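PDB 3BTV: Galactose/lactose metabolism regulatory protein GAL80 from Saccharomyces cerevisiae, which binds the activator GAL4 and so blocks transcription of the lactose and galactose metabolic genes when no inducing sugar is present. Local coordinates for residues B[230-235]-B[265-270]. The protein carries 1 engineered substitution. Residues are numbered along the deposited sequence; the frame is centred on the assembly and turned at random.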
ATOM      1  N   SER B 230       4.550  -7.105 -14.434  1.00 39.18           N
ATOM      2  CA  SER B 230       3.654  -7.761 -15.373  1.00 41.15           C
ATOM      3  C   SER B 230       2.435  -6.866 -15.572  1.00 44.52           C
ATOM      4  O   SER B 230       2.090  -6.495 -16.695  1.00 47.10           O
ATOM      5  CB  SER B 230       3.240  -9.131 -14.821  1.00 45.65           C
ATOM      6  OG  SER B 230       2.018  -9.567 -15.375  1.00 77.72           O
ATOM      7  N   ARG B 231       1.793  -6.506 -14.466  1.00 43.11           N
ATOM      8  CA  ARG B 231       0.586  -5.686 -14.502  1.00 38.34           C
ATOM      9  C   ARG B 231       0.694  -4.562 -13.482  1.00 46.33           C
ATOM     10  O   ARG B 231       1.303  -4.737 -12.447  1.00 38.15           O
ATOM     11  CB  ARG B 231      -0.643  -6.550 -14.208  1.00 39.07           C
ATOM     12  CG  ARG B 231      -0.844  -7.681 -15.231  1.00 62.44           C
ATOM     13  CD  ARG B 231      -2.131  -8.476 -15.010  1.00 75.64           C
ATOM     14  NE  ARG B 231      -3.315  -7.750 -15.466  1.00114.45           N
ATOM     15  CZ  ARG B 231      -4.452  -8.325 -15.847  1.00138.93           C
ATOM     16  NH1 ARG B 231      -4.566  -9.649 -15.839  1.00149.40           N
ATOM     17  NH2 ARG B 231      -5.474  -7.577 -16.247  1.00133.97           N
ATOM     18  N   ILE B 232       0.111  -3.409 -13.784  1.00 39.01           N
ATOM     19  CA  ILE B 232       0.088  -2.304 -12.843  1.00 34.99           C
ATOM     20  C   ILE B 232      -1.229  -1.545 -12.877  1.00 41.35           C
ATOM     21  O   ILE B 232      -1.939  -1.526 -13.885  1.00 42.74           O
ATOM     22  CB  ILE B 232       1.210  -1.297 -13.124  1.00 40.87           C
ATOM     23  CG1 ILE B 232       1.017  -0.695 -14.518  1.00 51.36           C
ATOM     24  CG2 ILE B 232       2.559  -1.985 -13.058  1.00 36.21           C
ATOM     25  CD1 ILE B 232       1.198   0.793 -14.599  1.00 43.02           C
ATOM     26  N   ASN B 233      -1.535  -0.898 -11.764  1.00 34.37           N
ATOM     27  CA  ASN B 233      -2.604   0.081 -11.702  1.00 37.70           C
ATOM     28  C   ASN B 233      -2.133   1.264 -10.885  1.00 42.60           C
ATOM     29  O   ASN B 233      -1.521   1.096  -9.832  1.00 37.60           O
ATOM     30  CB  ASN B 233      -3.852  -0.495 -11.027  1.00 32.19           C
ATOM     31  CG  ASN B 233      -5.072   0.413 -11.201  1.00 63.96           C
ATOM     32  OD1 ASN B 233      -5.819   0.288 -12.171  1.00 79.65           O
ATOM     33  ND2 ASN B 233      -5.267   1.336 -10.264  1.00 37.28           N
ATOM     34  N   ALA B 234      -2.435   2.462 -11.351  1.00 31.98           N
ATOM     35  CA  ALA B 234      -2.076   3.663 -10.607  1.00 35.57           C
ATOM     36  C   ALA B 234      -3.221   4.660 -10.483  1.00 46.91           C
ATOM     37  O   ALA B 234      -4.082   4.771 -11.354  1.00 38.57           O
ATOM     38  CB  ALA B 234      -0.893   4.328 -11.240  1.00 32.57           C
ATOM     39  N   MET B 235      -3.213   5.399  -9.390  1.00 39.14           N
ATOM     40  CA  MET B 235      -4.048   6.577  -9.276  1.00 43.89           C
ATOM     41  C   MET B 235      -3.132   7.734  -8.908  1.00 45.94           C
ATOM     42  O   MET B 235      -2.353   7.644  -7.949  1.00 36.43           O
ATOM     43  CB  MET B 235      -5.118   6.389  -8.213  1.00 38.39           C
ATOM     44  CG  MET B 235      -6.039   5.214  -8.479  1.00 35.85           C
ATOM     45  SD  MET B 235      -7.160   4.908  -7.098  1.00 45.11           S
ATOM     46  CE  MET B 235      -8.021   3.450  -7.696  1.00 46.95           C
ATOM     47  N   LEU B 265       0.686   9.580  -5.225  1.00 34.10           N
ATOM     48  CA  LEU B 265       0.658   8.465  -6.145  1.00 35.38           C
ATOM     49  C   LEU B 265       0.298   7.207  -5.369  1.00 37.96           C
ATOM     50  O   LEU B 265       0.928   6.886  -4.343  1.00 34.47           O
ATOM     51  CB  LEU B 265       2.023   8.280  -6.830  1.00 34.79           C
ATOM     52  CG  LEU B 265       2.180   6.962  -7.619  1.00 48.16           C
ATOM     53  CD1 LEU B 265       1.309   6.942  -8.864  1.00 37.44           C
ATOM     54  CD2 LEU B 265       3.628   6.678  -7.989  1.00 42.48           C
ATOM     55  N   LEU B 266      -0.718   6.502  -5.851  1.00 34.74           N
ATOM     56  CA  LEU B 266      -1.016   5.148  -5.370  1.00 38.76           C
ATOM     57  C   LEU B 266      -0.639   4.237  -6.500  1.00 41.28           C
ATOM     58  O   LEU B 266      -1.045   4.456  -7.638  1.00 36.50           O
ATOM     59  CB  LEU B 266      -2.500   4.952  -5.055  1.00 28.57           C
ATOM     60  CG  LEU B 266      -3.134   5.821  -3.968  1.00 41.04           C
ATOM     61  CD1 LEU B 266      -4.637   5.581  -3.910  1.00 36.69           C
ATOM     62  CD2 LEU B 266      -2.499   5.556  -2.609  1.00 30.56           C
ATOM     63  N   PHE B 267       0.151   3.219  -6.204  1.00 32.89           N
ATOM     64  CA  PHE B 267       0.596   2.321  -7.257  1.00 34.72           C
ATOM     65  C   PHE B 267       0.601   0.906  -6.739  1.00 44.75           C
ATOM     66  O   PHE B 267       1.124   0.628  -5.659  1.00 38.46           O
ATOM     67  CB  PHE B 267       1.990   2.730  -7.743  1.00 32.92           C
ATOM     68  CG  PHE B 267       2.669   1.695  -8.619  1.00 44.23           C
ATOM     69  CD1 PHE B 267       2.675   1.822 -10.000  1.00 32.91           C
ATOM     70  CD2 PHE B 267       3.329   0.614  -8.055  1.00 38.85           C
ATOM     71  CE1 PHE B 267       3.313   0.886 -10.795  1.00 40.93           C
ATOM     72  CE2 PHE B 267       3.964  -0.329  -8.844  1.00 40.42           C
ATOM     73  CZ  PHE B 267       3.963  -0.197 -10.212  1.00 39.06           C
ATOM     74  N   GLN B 268       0.008   0.001  -7.499  1.00 31.74           N
ATOM     75  CA  GLN B 268       0.044  -1.401  -7.093  1.00 28.10           C
ATOM     76  C   GLN B 268       0.273  -2.232  -8.334  1.00 39.74           C
ATOM     77  O   GLN B 268      -0.117  -1.841  -9.430  1.00 40.33           O
ATOM     78  CB  GLN B 268      -1.234  -1.804  -6.349  1.00 35.28           C
ATOM     79  CG  GLN B 268      -2.502  -1.792  -7.207  1.00 41.05           C
ATOM     80  CD  GLN B 268      -3.774  -1.976  -6.381  1.00 49.16           C
ATOM     81  OE1 GLN B 268      -4.853  -2.282  -6.907  1.00 37.55           O
ATOM     82  NE2 GLN B 268      -3.650  -1.782  -5.085  1.00 28.77           N
ATOM     83  N   GLY B 269       0.943  -3.360  -8.181  1.00 36.61           N
ATOM     84  CA  GLY B 269       1.248  -4.178  -9.331  1.00 30.69           C
ATOM     85  C   GLY B 269       1.867  -5.496  -8.969  1.00 33.70           C
ATOM     86  O   GLY B 269       2.046  -5.815  -7.786  1.00 33.05           O
ATOM     87  N   THR B 270       2.209  -6.261  -9.997  1.00 31.23           N
ATOM     88  CA  THR B 270       2.762  -7.594  -9.807  1.00 36.25           C
ATOM     89  C   THR B 270       4.081  -7.710 -10.550  1.00 38.26           C
ATOM     90  O   THR B 270       4.190  -7.281 -11.700  1.00 38.12           O
ATOM     91  CB  THR B 270       1.815  -8.662 -10.368  1.00 39.82           C
ATOM     92  OG1 THR B 270       1.550  -8.362 -11.733  1.00 37.44           O
ATOM     93  CG2 THR B 270       0.510  -8.653  -9.627  1.00 42.11           C
TER
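Phe267 reaches across from strand 265-270 to segment 230-235. Its CB points to the face of the sheet that also carries Ile232 and Ala234. Its CG is anti to the backbone N (chi1 167°), and this turns the ring toward the neighbouring strand. Phe267 CE1 lies 3.8 Å from Ile232 CB. Phe267 CZ, at the tip, lies 3.6 Å from Ile232 CG2. The branched side chain crosses the ring obliquely. Gly269, the cross-strand partner of Ile232, has no side chain; a CB there would clash with Arg231 O. Helices 209-225 and 405-424 cover this face, with Ile218 and Val418 against Phe267, and Phe229 meets the ring edge-to-face. An alanine in place of Phe267 would remove the ring that meets Ile232 CG2 and would probably weaken the packing of the sheet on both helices.

The two strands are antiparallel neighbours in the large mixed sheet of the C-terminal domain, a part distinct from the parallel Rossmann sheet. Asn233 and Gln268 form a hydrogen-bonded pair. Asn233 N gives a nearly straight bond to Gln268 O at 2.9 Å, and Gln268 N returns one to Asn233 O. Met235 and Leu266 repeat the pattern, with Leu266 N 2.9 Å from Met235 O. At the other end, Ser230 N bonds to Thr270 O at 2.8 Å. Thr270 OG1 sits in the crowded position between backbone N and carbonyl carbon (chi1 55°) and takes a weak bond from Arg231 N.

The opposite face carries Asn233, Met235, Leu266 and Gln268. Met235 SD touches Leu266 CD1 at 4.1 Å. The second subunit packs here, and its Asn233 is hydrogen-bonded to Gln268 OE1.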